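PDB 3GYC: putative glycoside hydrolase from Parabacteroides distasonis ATCC 8503, which is probably a glycoside hydrolase with a TIM-barrel fold of the cellulase-like family, though its substrate and reaction remain to be established. Local coordinates for residues 76-81 against 254-259; 259-264 against 311-316; 26-31 against 82-87; 113-118 against 158-163. All coordinates share one frame; numbering follows the deposited sequence. Where two conformers were deposited one is given.

The contacts gather loops and helix ends at the C-terminal rim of one TIM barrel, where this fold carries its active site. Contacts 1 and 3 cross, because 76-81 falls between 26-31 and 82-87 while 254-259 comes after both. Contact 3 closes before contact 4 opens, and both segments of contact 4 lie between 76-81 and 254-259; contact 2 follows, sharing Asp259 with contact 1. Contacts 1 and 2, centres about 10 Å apart, are bridged by the hydrogen bonds Lys313 NZ to Gln79 O and Tyr261 OH to Gln80 OE1. Contacts 3 and 4, centres about 17 Å apart, are joined by the Glu28-Arg117 salt bridge. The excursion around strands 71-73 and 88-90 thus ties several loops together.

Contact 1: residues 76-81 against 254-259; sequences VWNQQD and NRFLPD. With EDO (1,2-ethanediol), chain D.
Two loops on the C-terminal side of the TIM barrel meet here, and in one of them Asn254 OD1 forms an Asx turn by accepting from the backbone N of Phe256. The turn presents the carbonyl of Arg255 to the other loop. Arg255 O takes Asn78 N at 2.9 Å, nearly along the C=O axis, and Gln79 N from above the carbonyl plane. The Arg255 chain runs extended from CG to NE, its CD 3.4 Å from Val76 O. Its guanidinium stands almost upright to the Trp77 ring (planes 88° apart), with Val76 CG1 over a face; NH1 shares a water with Val76 O. A long, partly aliphatic arginine suits this half-exposed path. Gln79 bends at chi2 (-66°), which lays CD against Leu257 O at 3.4 Å and OE1 beside Pro258 CA, while NE2 turns back to Asn78 OD1 at 3.0 Å. An alanine here would remove the amide and so would probably leave Asn78 less firmly held and weaken the packing on Leu257 and Pro258. Phe256 starts away from the other loop, but with CG anti to its carbonyl carbon the ring swings back over it, a flat apolar lid for backbone. Asn78 ND2 lies at the edge of the Phe256 ring, and Trp77 CA sits over its face, 4.2 Å from the centroid.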
# COMPACT_ATOMS: atom_id res chain seq x y z
N VAL A 76 2.37 11.19 -12.53
CA VAL A 76 1.00 11.06 -12.05
C VAL A 76 0.52 12.42 -11.52
O VAL A 76 -0.65 12.81 -11.69
CB VAL A 76 0.87 10.03 -10.91
CG1 VAL A 76 -0.60 9.67 -10.72
CG2 VAL A 76 1.69 8.76 -11.21
N TRP A 77 1.44 13.16 -10.91
CA TRP A 77 1.13 14.45 -10.25
C TRP A 77 2.40 15.26 -10.07
O TRP A 77 3.51 14.74 -10.19
CB TRP A 77 0.57 14.21 -8.83
CG TRP A 77 1.27 13.10 -8.10
CD1 TRP A 77 2.60 13.01 -7.79
CD2 TRP A 77 0.65 11.92 -7.56
NE1 TRP A 77 2.84 11.84 -7.11
CE2 TRP A 77 1.68 11.14 -6.99
CE3 TRP A 77 -0.65 11.44 -7.56
CZ2 TRP A 77 1.42 9.89 -6.38
CZ3 TRP A 77 -0.90 10.22 -6.95
CH2 TRP A 77 0.13 9.46 -6.37
N ASN A 78 2.24 16.53 -9.79
CA ASN A 78 3.37 17.33 -9.40
C ASN A 78 3.14 17.91 -8.00
O ASN A 78 3.97 18.62 -7.47
CB ASN A 78 3.72 18.38 -10.47
CG ASN A 78 2.66 19.44 -10.63
OD1 ASN A 78 1.80 19.65 -9.78
ND2 ASN A 78 2.76 20.17 -11.71
N GLN A 79 2.00 17.59 -7.41
CA GLN A 79 1.66 18.12 -6.08
C GLN A 79 2.07 17.23 -4.91
O GLN A 79 2.11 17.70 -3.78
CB GLN A 79 0.14 18.36 -6.04
CG GLN A 79 -0.24 19.42 -6.98
CD GLN A 79 0.34 20.74 -6.54
OE1 GLN A 79 0.11 21.16 -5.41
NE2 GLN A 79 1.01 21.42 -7.44
N GLN A 80 2.40 15.97 -5.18
CA GLN A 80 2.80 15.04 -4.10
C GLN A 80 4.26 14.63 -4.19
O GLN A 80 4.86 14.71 -5.28
CB GLN A 80 1.94 13.78 -4.11
CG GLN A 80 0.49 14.01 -4.20
CD GLN A 80 -0.06 14.88 -3.07
OE1 GLN A 80 0.50 14.90 -1.98
NE2 GLN A 80 -1.13 15.61 -3.34
N ASP A 81 4.80 14.10 -3.08
CA ASP A 81 6.22 13.67 -3.04
C ASP A 81 6.48 12.14 -3.15
O ASP A 81 7.56 11.66 -2.82
CB ASP A 81 6.94 14.28 -1.79
CG ASP A 81 7.23 15.80 -1.94
OD1 ASP A 81 7.19 16.33 -3.10
OD2 ASP A 81 7.50 16.46 -0.90
N ASN A 254 -6.23 17.37 -5.91
CA ASN A 254 -5.76 17.90 -7.19
C ASN A 254 -4.30 17.47 -7.46
O ASN A 254 -3.43 17.57 -6.59
CB ASN A 254 -5.93 19.41 -7.27
CG ASN A 254 -5.90 19.89 -8.70
OD1 ASN A 254 -4.84 19.90 -9.35
ND2 ASN A 254 -7.05 20.25 -9.21
N ARG A 255 -4.07 16.91 -8.63
CA ARG A 255 -2.75 16.37 -8.98
C ARG A 255 -1.74 17.36 -9.55
O ARG A 255 -0.53 17.12 -9.45
CB ARG A 255 -2.92 15.21 -9.97
CG ARG A 255 -3.74 14.11 -9.36
CD ARG A 255 -3.71 12.82 -10.13
NE ARG A 255 -4.24 11.74 -9.30
CZ ARG A 255 -4.39 10.48 -9.70
NH1 ARG A 255 -4.04 10.11 -10.92
NH2 ARG A 255 -4.89 9.57 -8.86
N PHE A 256 -2.22 18.46 -10.12
CA PHE A 256 -1.35 19.42 -10.79
C PHE A 256 -1.46 20.88 -10.38
O PHE A 256 -0.68 21.69 -10.85
CB PHE A 256 -1.57 19.30 -12.31
CG PHE A 256 -1.15 18.00 -12.83
CD1 PHE A 256 0.20 17.73 -13.03
CD2 PHE A 256 -2.06 16.98 -13.00
CE1 PHE A 256 0.60 16.52 -13.47
CE2 PHE A 256 -1.63 15.73 -13.41
CZ PHE A 256 -0.32 15.52 -13.65
N LEU A 257 -2.43 21.25 -9.56
CA LEU A 257 -2.57 22.63 -9.16
C LEU A 257 -2.42 22.76 -7.66
O LEU A 257 -2.85 21.87 -6.92
CB LEU A 257 -3.88 23.20 -9.61
CG LEU A 257 -4.04 23.38 -11.12
CD1 LEU A 257 -5.47 23.75 -11.32
CD2 LEU A 257 -3.08 24.41 -11.73
N PRO A 258 -1.84 23.89 -7.21
CA PRO A 258 -1.49 24.11 -5.79
C PRO A 258 -2.63 24.55 -4.85
O PRO A 258 -2.45 24.54 -3.65
CB PRO A 258 -0.41 25.20 -5.85
CG PRO A 258 -0.69 25.92 -7.13
CD PRO A 258 -1.25 24.93 -8.09
N ASP A 259 -3.77 24.90 -5.40
CA ASP A 259 -4.88 25.44 -4.61
C ASP A 259 -5.41 24.54 -3.50
O ASP A 259 -5.63 25.02 -2.42
CB ASP A 259 -5.98 25.86 -5.56
CG ASP A 259 -5.45 26.80 -6.65
OD1 ASP A 259 -5.82 28.00 -6.59
OD2 ASP A 259 -4.58 26.37 -7.49
C1 EDO D . 10.81 17.35 -5.52
O1 EDO D . 11.39 16.57 -4.46
C2 EDO D . 9.33 17.08 -5.59
O2 EDO D . 8.98 15.69 -5.45
O HOH W 1 -2.48 11.81 -13.14
O HOH W 2 -2.31 14.98 -5.78

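Contact 2: residues 259-264 against 311-316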
# COMPACT_ATOMS: atom_id res chain seq x y z
N ASP A 259 -3.77 24.90 -5.40
CA ASP A 259 -4.88 25.44 -4.61
C ASP A 259 -5.41 24.54 -3.50
O ASP A 259 -5.63 25.02 -2.42
CB ASP A 259 -5.98 25.86 -5.56
CG ASP A 259 -5.45 26.80 -6.65
OD1 ASP A 259 -5.82 28.00 -6.59
OD2 ASP A 259 -4.58 26.37 -7.49
N ASP A 260 -5.57 23.25 -3.76
CA ASP A 260 -5.98 22.26 -2.74
C ASP A 260 -5.03 22.26 -1.54
O ASP A 260 -5.49 22.34 -0.39
CB ASP A 260 -6.10 20.83 -3.33
CG ASP A 260 -7.36 20.65 -4.22
OD1 ASP A 260 -8.03 21.65 -4.45
OD2 ASP A 260 -7.69 19.53 -4.65
N TYR A 261 -3.73 22.22 -1.80
CA TYR A 261 -2.78 22.27 -0.68
C TYR A 261 -2.84 23.58 0.09
O TYR A 261 -2.57 23.61 1.32
CB TYR A 261 -1.34 21.99 -1.09
CG TYR A 261 -0.90 20.57 -0.80
CD1 TYR A 261 -0.77 20.14 0.50
CD2 TYR A 261 -0.61 19.68 -1.81
CE1 TYR A 261 -0.40 18.88 0.80
CE2 TYR A 261 -0.21 18.38 -1.51
CZ TYR A 261 -0.07 17.99 -0.21
OH TYR A 261 0.31 16.73 0.14
N LYS A 262 -3.15 24.66 -0.61
CA LYS A 262 -3.30 25.93 0.07
C LYS A 262 -4.46 25.86 1.10
O LYS A 262 -4.39 26.47 2.14
CB LYS A 262 -3.51 27.08 -0.92
CG LYS A 262 -2.23 27.50 -1.64
CD LYS A 262 -2.54 28.55 -2.73
CE LYS A 262 -1.33 29.01 -3.47
NZ LYS A 262 -0.37 29.80 -2.63
N ASN A 263 -5.50 25.11 0.78
CA ASN A 263 -6.61 24.91 1.73
C ASN A 263 -6.16 24.01 2.89
O ASN A 263 -6.62 24.19 3.99
CB ASN A 263 -7.81 24.28 1.03
CG ASN A 263 -8.51 25.23 0.14
OD1 ASN A 263 -8.31 26.42 0.25
ND2 ASN A 263 -9.33 24.73 -0.75
N VAL A 264 -5.28 23.06 2.64
CA VAL A 264 -4.77 22.19 3.72
C VAL A 264 -4.00 23.07 4.73
O VAL A 264 -4.21 22.98 5.96
CB VAL A 264 -3.91 21.01 3.19
CG1 VAL A 264 -3.29 20.19 4.35
CG2 VAL A 264 -4.76 20.10 2.31
N ASP A 311 -2.97 12.81 1.75
CA ASP A 311 -1.86 13.54 1.11
C ASP A 311 -1.26 14.55 2.10
O ASP A 311 -1.99 15.29 2.78
CB ASP A 311 -2.40 14.31 -0.09
CG ASP A 311 -2.94 13.41 -1.20
OD1 ASP A 311 -2.59 12.24 -1.19
OD2 ASP A 311 -3.68 13.92 -2.11
N TYR A 312 0.05 14.57 2.20
CA TYR A 312 0.75 15.51 3.05
C TYR A 312 2.16 15.53 2.57
O TYR A 312 2.56 14.65 1.84
CB TYR A 312 0.76 15.04 4.52
CG TYR A 312 0.69 16.21 5.52
CD1 TYR A 312 -0.43 17.04 5.55
CD2 TYR A 312 1.71 16.47 6.45
CE1 TYR A 312 -0.58 18.09 6.50
CE2 TYR A 312 1.58 17.53 7.40
CZ TYR A 312 0.43 18.36 7.40
OH TYR A 312 0.26 19.40 8.34
N LYS A 313 2.90 16.55 2.93
CA LYS A 313 4.29 16.67 2.49
C LYS A 313 5.01 17.68 3.35
O LYS A 313 4.39 18.45 4.06
CB LYS A 313 4.37 17.12 1.02
CG LYS A 313 3.71 18.44 0.69
CD LYS A 313 3.56 18.63 -0.83
CE LYS A 313 2.91 19.93 -1.22
NZ LYS A 313 2.82 20.07 -2.71
N ASP A 314 6.34 17.65 3.29
CA ASP A 314 7.16 18.68 3.90
C ASP A 314 6.86 19.99 3.16
O ASP A 314 7.01 20.07 1.95
CB ASP A 314 8.63 18.34 3.72
CG ASP A 314 9.06 17.13 4.51
OD1 ASP A 314 8.46 16.84 5.59
OD2 ASP A 314 10.06 16.48 4.08
N TRP A 315 6.48 21.03 3.88
CA TRP A 315 6.03 22.25 3.22
C TRP A 315 6.01 23.38 4.23
O TRP A 315 5.88 23.12 5.41
CB TRP A 315 4.61 22.00 2.74
CG TRP A 315 4.14 22.81 1.59
CD1 TRP A 315 3.09 23.66 1.59
CD2 TRP A 315 4.63 22.78 0.24
NE1 TRP A 315 2.91 24.20 0.34
CE2 TRP A 315 3.84 23.68 -0.51
CE3 TRP A 315 5.67 22.11 -0.42
CZ2 TRP A 315 4.03 23.90 -1.86
CZ3 TRP A 315 5.86 22.35 -1.77
CH2 TRP A 315 5.07 23.25 -2.48
N PRO A 316 6.18 24.62 3.77
CA PRO A 316 5.99 25.69 4.71
C PRO A 316 4.58 25.68 5.32
O PRO A 316 3.57 25.53 4.63
CB PRO A 316 6.16 26.98 3.85
CG PRO A 316 5.84 26.54 2.47
CD PRO A 316 6.48 25.15 2.42
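Lys313 sets CG between its backbone N and carbonyl carbon (chi1 58°), then runs fully extended, while Tyr261 holds an unusual chi1 of -100°, off the staggered positions; together these torsions bring the two side chains tip to tip. Lys313 CE lies over the centre of the phenol ring, 3.5 Å from the Tyr261 centroid and 14° off the normal, a close CH-pi contact. The charge sits farther out: Lys313 NZ is 4.1 Å from the Tyr261 centroid and off-centre, a cation-pi contact, and spends a hydrogen bond on Gln79 O. Lysine suits the place because its methylenes pack on a ring while its ammonium reaches a carbonyl. From its own loop Trp315 also turns a face to CE, near the ring's rim, so CE touches two aromatic rings. At the far end of the phenol Tyr261 OH bonds Gln80 OE1, with Asp311 CB 3.6 Å from OH. Tyr312 starts away from the helix, yet its CE1 meets Val264 CG1 at 4.0 Å; a branched aliphatic residue fits the buried helix face. The whole is a helix-to-loop packing of the TIM barrel: the first turn of helix 259-273 against the loop that follows strand 301-303.

Contact 3: residues 26-31 against 82-87. With EDO (1,2-ethanediol), chain D.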
# COMPACT_ATOMS: atom_id res chain seq x y z
N TRP A 26 10.90 4.01 -4.48
CA TRP A 26 12.13 3.28 -4.32
C TRP A 26 12.97 3.27 -5.60
O TRP A 26 14.22 3.26 -5.54
CB TRP A 26 11.84 1.81 -3.84
CG TRP A 26 11.24 0.96 -4.92
CD1 TRP A 26 9.93 0.86 -5.23
CD2 TRP A 26 11.94 0.14 -5.85
NE1 TRP A 26 9.77 0.03 -6.32
CE2 TRP A 26 10.98 -0.45 -6.70
CE3 TRP A 26 13.28 -0.15 -6.06
CZ2 TRP A 26 11.33 -1.31 -7.72
CZ3 TRP A 26 13.62 -0.99 -7.06
CH2 TRP A 26 12.66 -1.57 -7.89
N LEU A 27 12.30 3.23 -6.75
CA LEU A 27 13.00 3.20 -8.03
C LEU A 27 13.11 4.60 -8.63
O LEU A 27 14.15 4.93 -9.21
CB LEU A 27 12.26 2.26 -9.00
CG LEU A 27 12.93 1.99 -10.34
CD1 LEU A 27 14.34 1.41 -10.11
CD2 LEU A 27 11.99 1.08 -11.22
N GLU A 28 12.06 5.40 -8.49
CA GLU A 28 11.98 6.71 -9.16
C GLU A 28 12.68 7.88 -8.51
O GLU A 28 13.18 8.75 -9.21
CB GLU A 28 10.53 7.10 -9.36
CG GLU A 28 9.93 6.24 -10.45
CD GLU A 28 8.47 6.53 -10.71
OE1 GLU A 28 8.08 7.72 -10.75
OE2 GLU A 28 7.72 5.56 -10.99
N ARG A 29 12.71 7.89 -7.18
CA ARG A 29 13.21 9.06 -6.44
C ARG A 29 14.65 8.95 -6.15
O ARG A 29 15.09 8.78 -4.99
CB ARG A 29 12.38 9.28 -5.19
CG ARG A 29 10.98 9.73 -5.48
CD ARG A 29 10.28 10.30 -4.21
NE ARG A 29 10.88 11.55 -3.75
CZ ARG A 29 10.52 12.78 -4.12
NH1 ARG A 29 9.61 13.00 -5.05
NH2 ARG A 29 11.18 13.82 -3.64
N ARG A 30 15.41 8.97 -7.25
CA ARG A 30 16.85 8.76 -7.15
C ARG A 30 17.69 9.83 -7.86
O ARG A 30 18.85 9.63 -8.15
CB ARG A 30 17.18 7.35 -7.60
CG ARG A 30 16.28 6.30 -6.95
CD ARG A 30 16.75 4.92 -7.32
NE ARG A 30 17.91 4.49 -6.53
CZ ARG A 30 18.81 3.59 -6.91
NH1 ARG A 30 18.81 3.09 -8.13
NH2 ARG A 30 19.74 3.20 -6.06
N TRP A 31 17.08 11.00 -8.08
CA TRP A 31 17.79 12.19 -8.52
C TRP A 31 18.33 12.81 -7.23
O TRP A 31 17.92 12.39 -6.17
CB TRP A 31 16.85 13.18 -9.25
CG TRP A 31 15.73 13.73 -8.48
CD1 TRP A 31 15.75 14.84 -7.70
CD2 TRP A 31 14.40 13.23 -8.42
NE1 TRP A 31 14.55 15.04 -7.14
CE2 TRP A 31 13.69 14.08 -7.56
CE3 TRP A 31 13.75 12.12 -8.96
CZ2 TRP A 31 12.37 13.89 -7.25
CZ3 TRP A 31 12.40 11.92 -8.66
CH2 TRP A 31 11.73 12.80 -7.82
N TRP A 82 5.47 11.39 -3.58
CA TRP A 82 5.67 9.99 -3.90
C TRP A 82 6.07 10.00 -5.37
O TRP A 82 5.47 10.69 -6.19
CB TRP A 82 4.43 9.15 -3.74
CG TRP A 82 3.95 9.09 -2.37
CD1 TRP A 82 4.53 8.45 -1.32
CD2 TRP A 82 2.77 9.73 -1.87
NE1 TRP A 82 3.78 8.64 -0.18
CE2 TRP A 82 2.70 9.42 -0.50
CE3 TRP A 82 1.76 10.51 -2.45
CZ2 TRP A 82 1.64 9.84 0.30
CZ3 TRP A 82 0.72 10.94 -1.64
CH2 TRP A 82 0.67 10.61 -0.29
N GLY A 83 7.08 9.22 -5.69
CA GLY A 83 7.51 9.15 -7.08
C GLY A 83 7.97 10.44 -7.72
O GLY A 83 8.47 11.35 -7.06
N SER A 84 7.71 10.57 -9.03
CA SER A 84 8.25 11.66 -9.82
C SER A 84 7.28 12.80 -10.11
O SER A 84 6.17 12.55 -10.59
CB SER A 84 8.72 11.08 -11.21
OG SER A 84 9.63 10.01 -11.05
N PRO A 85 7.71 14.06 -9.93
CA PRO A 85 6.86 15.21 -10.18
C PRO A 85 6.92 15.66 -11.63
O PRO A 85 6.34 16.68 -11.96
CB PRO A 85 7.48 16.30 -9.30
CG PRO A 85 8.98 16.00 -9.37
CD PRO A 85 9.00 14.47 -9.33
N ASP A 86 7.64 14.91 -12.46
CA ASP A 86 7.79 15.26 -13.88
C ASP A 86 8.27 13.97 -14.58
O ASP A 86 8.35 12.92 -13.95
CB ASP A 86 8.80 16.42 -14.03
CG ASP A 86 8.60 17.26 -15.30
OD1 ASP A 86 8.03 16.77 -16.31
OD2 ASP A 86 9.08 18.42 -15.31
N MSE A 87 8.57 14.04 -15.87
CA MSE A 87 9.01 12.85 -16.59
C MSE A 87 10.27 12.29 -15.95
O MSE A 87 11.10 13.03 -15.37
CB MSE A 87 9.22 13.14 -18.07
CG MSE A 87 7.99 13.76 -18.71
SE MSE A 87 7.93 13.46 -20.61
CE MSE A 87 9.77 13.98 -21.08
C1 EDO D . 10.81 17.35 -5.52
O1 EDO D . 11.39 16.57 -4.46
C2 EDO D . 9.33 17.08 -5.59
O2 EDO D . 8.98 15.69 -5.45
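The loop following the first strand of the TIM barrel, its short helix ended at Glu28, packs against 82-87 from the excursion between strands 71-73 and 88-90. Polar bonds do most of the joining. The Glu28 chain is extended beyond CG, and Ser84 OG meets the anti lone pair of Glu28 OE1 at 2.8 Å. Ser84 N adds a weak second bond to the same oxygen; OE2 turns instead to Tyr59 and makes a salt bridge to Arg117. A carboxylate suits a buried position that must answer donors on several sides, and the small serine hydroxyl reaches OE1 directly. Gly83 has a positive phi (60°), which favours glycine. Arg29, the centre of an inverse gamma turn, bends at chi3 so that NH1 meets Gly83 O at 2.8 Å, nearly along the C=O axis, while NE goes to Ala34 O. A leucine here would lose these N-H groups and would probably loosen the grip on the Gly83 carbonyl. Apolar packing comes from Trp31, set in the crowded position between backbone N and carbonyl carbon: CH2 meets Pro85 CD at 3.5 Å, tip to tip. Separately, Trp31 CZ2 lies over one face of the Arg29 guanidinium. The ligand contacts are the third kind. An ethanediol, probably from the crystallisation liquor, takes Arg29 NH2 on O1 at 2.9 Å; its O2 accepts from Arg29 NH1 at 2.8 Å and donates to Asp81 OD1.

Contact 4: residues 113-118 against 158-163. With EDO (1,2-ethanediol), chain F.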
# COMPACT_ATOMS: atom_id res chain seq x y z
N SER A 113 3.11 -4.92 -5.17
CA SER A 113 1.87 -4.37 -5.69
C SER A 113 2.23 -3.65 -6.99
O SER A 113 3.39 -3.71 -7.44
CB SER A 113 1.29 -3.36 -4.66
OG SER A 113 -0.01 -2.95 -5.02
N SER A 114 1.27 -2.94 -7.57
CA SER A 114 1.57 -2.03 -8.69
C SER A 114 0.52 -0.95 -8.82
O SER A 114 -0.66 -1.17 -8.54
CB SER A 114 1.69 -2.75 -10.04
OG SER A 114 2.33 -1.86 -10.96
N TRP A 115 1.00 0.22 -9.21
CA TRP A 115 0.21 1.38 -9.58
C TRP A 115 0.18 1.51 -11.12
O TRP A 115 -0.37 2.47 -11.66
CB TRP A 115 0.78 2.65 -8.94
CG TRP A 115 0.57 2.75 -7.48
CD1 TRP A 115 -0.27 3.61 -6.83
CD2 TRP A 115 1.27 2.01 -6.44
NE1 TRP A 115 -0.12 3.45 -5.45
CE2 TRP A 115 0.78 2.46 -5.20
CE3 TRP A 115 2.24 0.99 -6.45
CZ2 TRP A 115 1.23 1.93 -3.97
CZ3 TRP A 115 2.68 0.49 -5.25
CH2 TRP A 115 2.15 0.94 -4.02
N TYR A 116 0.79 0.54 -11.83
CA TYR A 116 0.81 0.50 -13.29
C TYR A 116 1.18 1.87 -13.91
O TYR A 116 0.39 2.48 -14.65
CB TYR A 116 -0.53 -0.05 -13.78
CG TYR A 116 -0.72 -1.45 -13.31
CD1 TYR A 116 -0.15 -2.52 -14.02
CD2 TYR A 116 -1.44 -1.74 -12.16
CE1 TYR A 116 -0.28 -3.83 -13.59
CE2 TYR A 116 -1.57 -3.05 -11.70
CZ TYR A 116 -0.99 -4.09 -12.42
OH TYR A 116 -1.09 -5.40 -12.01
N ARG A 117 2.37 2.33 -13.55
CA ARG A 117 2.88 3.62 -13.96
C ARG A 117 2.84 3.70 -15.47
O ARG A 117 3.19 2.74 -16.14
CB ARG A 117 4.30 3.83 -13.44
CG ARG A 117 4.34 3.96 -11.92
CD ARG A 117 3.93 5.37 -11.44
NE ARG A 117 5.01 6.33 -11.73
CZ ARG A 117 4.98 7.27 -12.67
NH1 ARG A 117 3.90 7.45 -13.45
NH2 ARG A 117 6.03 8.04 -12.84
N LEU A 118 2.35 4.81 -15.97
CA LEU A 118 2.25 5.02 -17.42
C LEU A 118 3.56 5.45 -18.03
O LEU A 118 4.09 6.54 -17.73
CB LEU A 118 1.20 6.05 -17.79
CG LEU A 118 -0.26 5.72 -17.50
CD1 LEU A 118 -1.11 6.96 -17.80
CD2 LEU A 118 -0.73 4.48 -18.29
N LEU A 158 -2.29 -7.69 -6.90
CA LEU A 158 -2.35 -7.45 -8.35
C LEU A 158 -2.66 -6.05 -8.76
O LEU A 158 -2.48 -5.71 -9.93
CB LEU A 158 -3.28 -8.45 -9.08
CG LEU A 158 -2.62 -9.81 -9.38
CD1 LEU A 158 -2.24 -10.52 -8.12
CD2 LEU A 158 -3.53 -10.71 -10.23
N CYS A 159 -3.16 -5.22 -7.84
CA CYS A 159 -3.40 -3.83 -8.17
C CYS A 159 -3.75 -2.96 -6.98
O CYS A 159 -4.74 -3.24 -6.28
CB CYS A 159 -4.56 -3.72 -9.16
SG CYS A 159 -4.66 -2.06 -9.83
N ASN A 160 -2.96 -1.90 -6.75
CA ASN A 160 -3.26 -0.90 -5.75
C ASN A 160 -4.66 -0.33 -5.93
O ASN A 160 -5.00 0.13 -7.02
CB ASN A 160 -2.29 0.27 -5.86
CG ASN A 160 -2.65 1.41 -4.93
OD1 ASN A 160 -2.45 1.33 -3.70
ND2 ASN A 160 -3.17 2.51 -5.51
N GLU A 161 -5.45 -0.32 -4.85
CA GLU A 161 -6.78 0.34 -4.84
C GLU A 161 -7.66 -0.02 -6.01
O GLU A 161 -8.26 0.82 -6.69
CB GLU A 161 -6.61 1.85 -4.69
CG GLU A 161 -5.96 2.13 -3.35
CD GLU A 161 -5.61 3.58 -3.07
OE1 GLU A 161 -5.54 4.39 -4.04
OE2 GLU A 161 -5.38 3.88 -1.87
N TRP A 162 -7.75 -1.33 -6.21
CA TRP A 162 -8.63 -1.89 -7.22
C TRP A 162 -10.09 -1.49 -6.95
O TRP A 162 -10.54 -1.53 -5.81
CB TRP A 162 -8.50 -3.41 -7.20
CG TRP A 162 -9.35 -4.15 -8.24
CD1 TRP A 162 -10.56 -4.73 -8.06
CD2 TRP A 162 -8.99 -4.39 -9.61
NE1 TRP A 162 -10.99 -5.31 -9.23
CE2 TRP A 162 -10.05 -5.12 -10.20
CE3 TRP A 162 -7.88 -4.06 -10.40
CZ2 TRP A 162 -10.02 -5.52 -11.53
CZ3 TRP A 162 -7.86 -4.45 -11.72
CH2 TRP A 162 -8.93 -5.17 -12.28
N PRO A 163 -10.84 -1.13 -8.01
CA PRO A 163 -10.44 -1.07 -9.41
C PRO A 163 -10.35 0.36 -9.92
O PRO A 163 -10.82 0.64 -11.02
CB PRO A 163 -11.58 -1.83 -10.09
CG PRO A 163 -12.78 -1.40 -9.34
CD PRO A 163 -12.31 -1.18 -7.90
C1 EDO F . -0.53 5.33 -12.94
O1 EDO F . 0.43 5.05 -11.90
C2 EDO F . -0.14 6.56 -13.80
O2 EDO F . 1.25 6.57 -14.20
O HOH W 3 -1.88 4.29 -3.64
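The side-chain amide of Asn160 lies stacked on the indole of Trp115, their planes 23° apart. With CG anti to the backbone N (chi1 174°), Asn160 CB sits over the five-membered ring of Trp115, 3.8 Å from its centroid. Trp115 NE1 and Asn160 ND2 are both donors and do not pair; a water accepts from NE1 at 2.7 Å and weakly from ND2. Asn160 OD1 accepts from Arg55, and ND2 gives a weak bond to Glu161 OE1, so an amide suits a site needing a flat face, an acceptor and a donor. These loops follow neighbouring strands 109-113 and 153-157 of the TIM barrel, and an Asn-Glu pair after the fourth strand is as in clan GH-A glycosidases, where the glutamate is the acid/base; Glu161 could play that part, but this is inferred. Backbones join through Asn160 N to Ser114 O at 3.0 Å. Ser114 OG, which also hydrogen-bonds Asp57, forms an ST turn by accepting from Tyr116 N, and Tyr116, in a left-handed backbone conformation, points its ring across so that OH donates to Leu158 O at 2.5 Å, in the carbonyl plane. OH also accepts from Trp137 NE1. Cys159 SG comes obliquely to this ring, 3.7 Å from Tyr116 CE2.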